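HydG protein (Carboxydothermus hydrogenoformans, PDB 4RTB) is a radical S-adenosylmethionine enzyme carrying a [4Fe-4S] cluster that acts as a CO/CN synthase in the maturation of [FeFe]-hydrogenase. Local coordinates at residues A140-M144 / G145-I149; F417-P420 / D421-S425; V427-L430 / Y431-D435. All blocks are in the same frame, centred on the assembly; numbering follows the deposited sequence.

Contact 1 (A140-M144 / G145-I149)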
loop_
_atom_site.group_PDB
_atom_site.type_symbol
_atom_site.label_atom_id
_atom_site.label_comp_id
_atom_site.label_asym_id
_atom_site.label_seq_id
_atom_site.Cartn_x
_atom_site.Cartn_y
_atom_site.Cartn_z
ATOM N N ALA A 140 10.740 -13.796 13.753
ATOM C CA ALA A 140 11.789 -12.786 13.627
ATOM C C ALA A 140 11.193 -11.404 13.391
ATOM O O ALA A 140 11.663 -10.408 13.942
ATOM C CB ALA A 140 12.744 -13.153 12.501
ATOM N N ILE A 141 10.155 -11.358 12.564
ATOM C CA ILE A 141 9.423 -10.127 12.297
ATOM C C ILE A 141 8.686 -9.643 13.548
ATOM O O ILE A 141 8.611 -8.443 13.810
ATOM C CB ILE A 141 8.422 -10.325 11.137
ATOM C CG1 ILE A 141 9.173 -10.521 9.820
ATOM C CG2 ILE A 141 7.471 -9.152 11.020
ATOM C CD1 ILE A 141 8.271 -10.618 8.609
ATOM N N ARG A 142 8.157 -10.579 14.330
ATOM C CA ARG A 142 7.426 -10.220 15.545
ATOM C C ARG A 142 8.350 -9.674 16.633
ATOM O O ARG A 142 7.998 -8.722 17.332
ATOM C CB ARG A 142 6.653 -11.424 16.085
ATOM C CG ARG A 142 5.830 -11.108 17.323
ATOM C CD ARG A 142 4.830 -10.005 17.029
ATOM N NE ARG A 142 4.037 -9.634 18.195
ATOM C CZ ARG A 142 4.271 -8.566 18.948
ATOM N NH1 ARG A 142 5.281 -7.757 18.658
ATOM N NH2 ARG A 142 3.494 -8.304 19.990
ATOM N N GLU A 143 9.523 -10.290 16.773
ATOM C CA GLU A 143 10.529 -9.850 17.742
ATOM C C GLU A 143 10.946 -8.399 17.502
ATOM O O GLU A 143 11.341 -7.686 18.425
ATOM C CB GLU A 143 11.760 -10.762 17.683
ATOM C CG GLU A 143 11.901 -11.720 18.860
ATOM C CD GLU A 143 11.487 -13.144 18.526
ATOM O OE1 GLU A 143 12.174 -13.793 17.707
ATOM O OE2 GLU A 143 10.477 -13.618 19.088
ATOM N N MET A 144 10.859 -7.985 16.242
ATOM C CA MET A 144 11.180 -6.630 15.820
ATOM C C MET A 144 10.229 -5.619 16.453
ATOM O O MET A 144 10.613 -4.489 16.758
ATOM C CB MET A 144 11.108 -6.546 14.295
ATOM C CG MET A 144 12.000 -5.515 13.649
ATOM S SD MET A 144 12.196 -5.918 11.901
ATOM C CE MET A 144 12.885 -7.568 12.019
ATOM N N GLY A 145 8.985 -6.044 16.651
ATOM C CA GLY A 145 7.948 -5.177 17.180
ATOM C C GLY A 145 6.772 -5.113 16.227
ATOM O O GLY A 145 5.687 -4.649 16.588
ATOM N N HIS A 146 6.998 -5.578 15.001
ATOM C CA HIS A 146 5.954 -5.656 13.983
ATOM C C HIS A 146 4.841 -6.605 14.402
ATOM O O HIS A 146 5.099 -7.621 15.045
ATOM C CB HIS A 146 6.537 -6.123 12.648
ATOM C CG HIS A 146 7.081 -5.022 11.794
ATOM N ND1 HIS A 146 6.272 -4.081 11.194
ATOM C CD2 HIS A 146 8.346 -4.727 11.417
ATOM C CE1 HIS A 146 7.020 -3.243 10.494
ATOM N NE2 HIS A 146 8.282 -3.616 10.612
ATOM N N THR A 147 3.607 -6.280 14.032
ATOM C CA THR A 147 2.476 -7.165 14.293
ATOM C C THR A 147 1.650 -7.382 13.033
ATOM O O THR A 147 0.714 -8.178 13.020
ATOM C CB THR A 147 1.560 -6.612 15.394
ATOM O OG1 THR A 147 1.049 -5.334 14.994
ATOM C CG2 THR A 147 2.320 -6.468 16.700
ATOM N N ARG A 148 1.998 -6.657 11.978
ATOM C CA ARG A 148 1.292 -6.778 10.714
ATOM C C ARG A 148 2.244 -7.297 9.641
ATOM O O ARG A 148 3.346 -6.774 9.470
ATOM C CB ARG A 148 0.690 -5.434 10.305
ATOM C CG ARG A 148 -0.327 -4.868 11.293
ATOM C CD ARG A 148 -0.938 -3.605 10.720
ATOM N NE ARG A 148 -1.272 -3.826 9.319
ATOM C CZ ARG A 148 -2.154 -3.116 8.624
ATOM N NH1 ARG A 148 -2.815 -2.118 9.195
ATOM N NH2 ARG A 148 -2.379 -3.416 7.352
ATOM N N ILE A 149 1.818 -8.337 8.931
ATOM C CA ILE A 149 2.660 -8.982 7.931
ATOM C C ILE A 149 1.972 -8.986 6.564
ATOM O O ILE A 149 0.753 -9.122 6.479
ATOM C CB ILE A 149 3.013 -10.430 8.359
ATOM C CG1 ILE A 149 3.743 -10.423 9.706
ATOM C CG2 ILE A 149 3.861 -11.128 7.309
ATOM C CD1 ILE A 149 4.301 -11.774 10.111
#

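Contact 2 (F417-P420 / D421-S425)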
loop_
_atom_site.group_PDB
_atom_site.type_symbol
_atom_site.label_atom_id
_atom_site.label_comp_id
_atom_site.label_asym_id
_atom_site.label_seq_id
_atom_site.Cartn_x
_atom_site.Cartn_y
_atom_site.Cartn_z
ATOM N N PHE A 417 -11.547 10.250 14.395
ATOM C CA PHE A 417 -10.131 10.254 14.746
ATOM C C PHE A 417 -9.660 8.859 15.145
ATOM O O PHE A 417 -8.721 8.321 14.554
ATOM C CB PHE A 417 -9.867 11.246 15.870
ATOM N N CYS A 418 -10.324 8.291 16.150
ATOM C CA CYS A 418 -10.026 6.955 16.681
ATOM C C CYS A 418 -8.536 6.725 16.936
ATOM O O CYS A 418 -7.973 5.696 16.556
ATOM C CB CYS A 418 -10.563 5.874 15.744
ATOM S SG CYS A 418 -11.407 4.535 16.618
ATOM N N THR A 419 -7.914 7.701 17.587
ATOM C CA THR A 419 -6.517 7.622 18.001
ATOM C C THR A 419 -6.177 6.559 19.076
ATOM O O THR A 419 -5.116 5.943 18.983
ATOM C CB THR A 419 -6.039 9.002 18.508
ATOM O OG1 THR A 419 -6.431 10.011 17.570
ATOM C CG2 THR A 419 -4.530 9.032 18.670
ATOM N N PRO A 420 -7.052 6.342 20.092
ATOM C CA PRO A 420 -6.765 5.382 21.171
ATOM C C PRO A 420 -6.136 4.044 20.771
ATOM O O PRO A 420 -5.141 3.645 21.385
ATOM C CB PRO A 420 -8.156 5.128 21.785
ATOM C CG PRO A 420 -9.135 5.859 20.901
ATOM C CD PRO A 420 -8.352 6.982 20.341
ATOM N N ASP A 421 -6.704 3.360 19.783
ATOM C CA ASP A 421 -6.186 2.055 19.392
ATOM C C ASP A 421 -4.735 2.170 18.925
ATOM O O ASP A 421 -3.882 1.372 19.319
ATOM C CB ASP A 421 -7.053 1.431 18.298
ATOM C CG ASP A 421 -6.947 -0.086 18.266
ATOM O OD1 ASP A 421 -6.904 -0.702 19.354
ATOM O OD2 ASP A 421 -6.910 -0.661 17.158
ATOM N N ALA A 422 -4.461 3.180 18.101
ATOM C CA ALA A 422 -3.109 3.437 17.611
ATOM C C ALA A 422 -2.162 3.781 18.760
ATOM O O ALA A 422 -1.031 3.276 18.828
ATOM C CB ALA A 422 -3.125 4.556 16.586
ATOM N N LEU A 423 -2.634 4.650 19.650
ATOM C CA LEU A 423 -1.913 5.003 20.864
ATOM C C LEU A 423 -1.445 3.764 21.595
ATOM O O LEU A 423 -0.267 3.632 21.900
ATOM C CB LEU A 423 -2.791 5.837 21.795
ATOM C CG LEU A 423 -3.015 7.307 21.449
ATOM C CD1 LEU A 423 -4.101 7.888 22.338
ATOM C CD2 LEU A 423 -1.721 8.088 21.597
ATOM N N PHE A 424 -2.372 2.850 21.860
ATOM C CA PHE A 424 -2.044 1.676 22.656
ATOM C C PHE A 424 -1.226 0.644 21.895
ATOM O O PHE A 424 -0.458 -0.099 22.504
ATOM C CB PHE A 424 -3.316 1.044 23.212
ATOM C CG PHE A 424 -3.854 1.768 24.404
ATOM C CD1 PHE A 424 -3.203 1.686 25.622
ATOM C CD2 PHE A 424 -4.988 2.556 24.305
ATOM C CE1 PHE A 424 -3.681 2.359 26.725
ATOM C CE2 PHE A 424 -5.472 3.234 25.406
ATOM C CZ PHE A 424 -4.815 3.136 26.617
ATOM N N SER A 425 -1.375 0.594 20.576
ATOM C CA SER A 425 -0.513 -0.274 19.784
ATOM C C SER A 425 0.928 0.208 19.929
ATOM O O SER A 425 1.852 -0.589 20.145
ATOM C CB SER A 425 -0.939 -0.297 18.314
ATOM O OG SER A 425 -0.767 0.967 17.702
#

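Contact 3 (V427-L430 / Y431-D435)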
loop_
_atom_site.group_PDB
_atom_site.type_symbol
_atom_site.label_atom_id
_atom_site.label_comp_id
_atom_site.label_asym_id
_atom_site.label_seq_id
_atom_site.Cartn_x
_atom_site.Cartn_y
_atom_site.Cartn_z
ATOM N N VAL A 427 2.027 1.989 22.406
ATOM C CA VAL A 427 2.372 1.736 23.800
ATOM C C VAL A 427 2.955 0.335 23.925
ATOM O O VAL A 427 4.020 0.148 24.514
ATOM C CB VAL A 427 1.150 1.878 24.742
ATOM C CG1 VAL A 427 1.476 1.340 26.126
ATOM C CG2 VAL A 427 0.699 3.326 24.838
ATOM N N GLU A 428 2.261 -0.640 23.346
ATOM C CA GLU A 428 2.708 -2.030 23.379
ATOM C C GLU A 428 4.067 -2.194 22.715
ATOM O O GLU A 428 4.925 -2.933 23.211
ATOM C CB GLU A 428 1.689 -2.946 22.704
ATOM C CG GLU A 428 2.114 -4.403 22.682
ATOM C CD GLU A 428 0.939 -5.346 22.578
ATOM O OE1 GLU A 428 -0.199 -4.858 22.425
ATOM O OE2 GLU A 428 1.151 -6.574 22.657
ATOM N N TYR A 429 4.258 -1.506 21.594
ATOM C CA TYR A 429 5.561 -1.513 20.942
ATOM C C TYR A 429 6.646 -1.023 21.892
ATOM O O TYR A 429 7.679 -1.674 22.053
ATOM C CB TYR A 429 5.559 -0.648 19.683
ATOM C CG TYR A 429 6.935 -0.519 19.069
ATOM C CD1 TYR A 429 7.726 0.596 19.313
ATOM C CD2 TYR A 429 7.452 -1.525 18.265
ATOM C CE1 TYR A 429 8.989 0.711 18.762
ATOM C CE2 TYR A 429 8.712 -1.420 17.711
ATOM C CZ TYR A 429 9.476 -0.300 17.962
ATOM O OH TYR A 429 10.732 -0.189 17.410
ATOM N N LEU A 430 6.405 0.130 22.512
ATOM C CA LEU A 430 7.378 0.738 23.414
ATOM C C LEU A 430 7.716 -0.181 24.575
ATOM O O LEU A 430 8.880 -0.319 24.952
ATOM C CB LEU A 430 6.861 2.073 23.947
ATOM C CG LEU A 430 6.800 3.237 22.960
ATOM C CD1 LEU A 430 6.207 4.448 23.645
ATOM C CD2 LEU A 430 8.181 3.549 22.407
ATOM N N TYR A 431 6.690 -0.804 25.141
ATOM C CA TYR A 431 6.892 -1.748 26.227
ATOM C C TYR A 431 7.710 -2.948 25.752
ATOM O O TYR A 431 8.511 -3.495 26.507
ATOM C CB TYR A 431 5.546 -2.194 26.799
ATOM C CG TYR A 431 5.627 -3.428 27.665
ATOM C CD1 TYR A 431 6.391 -3.440 28.826
ATOM C CD2 TYR A 431 4.932 -4.581 27.325
ATOM C CE1 TYR A 431 6.467 -4.568 29.619
ATOM C CE2 TYR A 431 5.000 -5.713 28.111
ATOM C CZ TYR A 431 5.768 -5.702 29.256
ATOM O OH TYR A 431 5.836 -6.831 30.040
ATOM N N GLU A 432 7.525 -3.344 24.497
ATOM C CA GLU A 432 8.269 -4.480 23.958
ATOM C C GLU A 432 9.750 -4.165 23.731
ATOM O O GLU A 432 10.587 -5.066 23.717
ATOM C CB GLU A 432 7.627 -4.963 22.654
ATOM C CG GLU A 432 6.443 -5.898 22.871
ATOM C CD GLU A 432 5.545 -6.013 21.652
ATOM O OE1 GLU A 432 5.899 -5.456 20.591
ATOM O OE2 GLU A 432 4.478 -6.654 21.761
ATOM N N ILE A 433 10.076 -2.886 23.570
ATOM C CA ILE A 433 11.451 -2.482 23.289
ATOM C C ILE A 433 12.087 -1.712 24.444
ATOM O O ILE A 433 13.092 -1.026 24.260
ATOM C CB ILE A 433 11.526 -1.608 22.029
ATOM C CG1 ILE A 433 10.657 -0.361 22.212
ATOM C CG2 ILE A 433 11.080 -2.396 20.807
ATOM C CD1 ILE A 433 11.338 0.926 21.832
ATOM N N ARG A 434 11.500 -1.830 25.632
ATOM C CA ARG A 434 11.986 -1.106 26.802
ATOM C C ARG A 434 13.415 -1.503 27.167
ATOM O O ARG A 434 14.176 -0.694 27.694
ATOM C CB ARG A 434 11.061 -1.343 27.999
ATOM C CG ARG A 434 10.942 -2.804 28.393
ATOM C CD ARG A 434 10.155 -2.993 29.676
ATOM N NE ARG A 434 10.083 -4.404 30.045
ATOM C CZ ARG A 434 9.533 -4.861 31.165
ATOM N NH1 ARG A 434 9.002 -4.017 32.039
ATOM N NH2 ARG A 434 9.518 -6.165 31.412
ATOM N N ASP A 435 13.776 -2.749 26.877
ATOM C CA ASP A 435 15.104 -3.254 27.205
ATOM C C ASP A 435 16.050 -3.164 26.014
ATOM O O ASP A 435 17.251 -2.964 26.182
ATOM C CB ASP A 435 15.019 -4.699 27.700
ATOM C CG ASP A 435 14.404 -4.807 29.084
ATOM O OD1 ASP A 435 13.177 -5.025 29.178
ATOM O OD2 ASP A 435 15.149 -4.671 30.077
#

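Contact 1 (A140-M144 / G145-I149)
The guanidinium of Arg142 carries the methyl of Thr147 on one face: CG2 of Thr147 sits over the centre of the group, 3.6 Å from Arg142 CZ, while Gly145 CA lies in plane at its edge. The ring of His146 is approached at its edge, with SD of Met144 close to the ring plane and 4.1 Å from His146 CD2, a Met-aromatic contact made alongside. Arg142 reaches Thr147 because CG stands anti to the backbone N (chi1 -178°) and the chain then bends at chi2, which also sets CD 3.1 Å from His146 O. CG2 of the buried Ile141 meets His146 CB at 3.6 Å and CG1 of Ile149 at 4.2 Å. A Schellman motif ends helix 131-144. Gly145, at a positive phi (123°) that glycine adopts readily, donates its N-H to Arg142 O at 2.9 Å from above the carbonyl plane, and a weak bond of 3.5 Å runs from His146 N to Ile141 O. The turn delivers the chain into strand 148-153, completing the beta-alpha-beta crossover from strand 95-105 in the radical SAM barrel. Arg142 NH2 forms salt bridges with Glu432 and Asp177. Cut back to an alanine, this position is likely to leave both carboxylates without that cation and the Thr147 methyl without its flat cover. The methylenes and one guanidinium face of Arg142 thus pack on the turn while its charge serves acidic partners, and the buried His146 NE2 and Thr147 OG1 are satisfied by Ala346 O and Phe391 O.

Contact 2 (F417-P420 / D421-S425)
Thr419 meets Leu423 one helical turn on, its methyl CG2 lying 3.6 Å from Leu423 CG and crossing that side chain obliquely. A chi1 of -48° sets Thr419 OG1 anti to the carbonyl carbon and leaves the methyl CG2 anti to the backbone N, on the side of Leu423, whose CD1 completes the patch at 3.8 Å from Pro420 CA. Beside them, CB of Ala422 rests against Thr419 O at 3.4 Å, and CD2 of Phe424 lies near Pro420 O. The backbone sets these pairs: Leu423 N donates to Thr419 O at 2.9 Å, and Phe424 N donates to Pro420 O, also at 2.9 Å. These are the first i to i+4 bonds of helix 419-432, and Pro420, having no N-H to give, sits in the opening turn, where a helix asks for none. Ser425 OG then bonds back to Ala422 O at 2.6 Å and accepts a weak bond from Phe391 N. Farther out, Thr419 and Ala422 pack on Leu388 of strand 388-390, whereas Pro420 and Phe424 lean on Ile461 of helix 459-468. Cys418, just ahead of the helix, is the last cysteine of the CX2CX22C pattern that in HydG relatives holds a second iron-sulfur cluster. The helix start is therefore fastened by apolar contacts and carbonyl-directed bonds, wedged between the strand and the last helix, right beside that cysteine.

Contact 3 (V427-L430 / Y431-D435)
Helix 419-432 runs out here through i to i+4 bonds, Tyr431 N to Val427 O and Glu432 N to Glu428 O, both 2.9 Å, before Ile433 leaves helical geometry with its N-H shared between a weak bond to Tyr429 O and one of 3.2 Å to Leu430 O. Ile433 lays its branches on the preceding turn. CG2 sits over one face of the Tyr429 ring, displaced toward the rim and 4.2 Å from the centroid, a CH-pi contact, while CD1 touches Tyr429 CE1 at 3.9 Å and Leu430 CD2 at 4.1 Å. This fork depends on CG1 standing between the backbone N and the carbonyl carbon (chi1 59°), which aims CG1 back at the two carbonyls its own N-H serves. This C-terminal end of helix 419-432 is packed between helix 438-454, where Leu430 meets Leu448 and Ile433 meets Leu440, and helix 375-384, which touches Tyr429 and leads into strand 388-390 of the parallel sheet; the Tyr429 ring also meets Phe391. On the polar side, OE2 of Glu428 and OE2 of Glu432 lie 3.4 Å apart, with the carboxylate planes turned 69° to each other. Such like charges would repel, but each has a cationic partner from another part of the chain: Arg179 forms a salt bridge with Glu428 and Arg142 one with Glu432. The positive charge probably offsets the repulsion and favours the ionised carboxylates. Arg434, just past the helix, lies with Tyr431 CE1 of the last turn over the centre of one guanidinium face.

Along the chain the three follow in series: contact 1 closes helix 131-144 and enters strand 148-153 of the parallel barrel sheet, and contacts 2 and 3 then open and end the single helix 419-432. Centres of contacts 1 and 3 are about 12 Å apart and they touch, Tyr429 packing on Gly145 and Met144 beside the shared Arg142 charge cluster. Contacts 1 and 2, about 19 Å apart between centres, do not touch, and contacts 2 and 3, about 16 Å apart, adjoin only in sequence. Helix 419-432 thus meets the barrel at both ends, strand 388-390 at its start and the turn after helix 131-144 at its finish, joining the C-terminal helices to it.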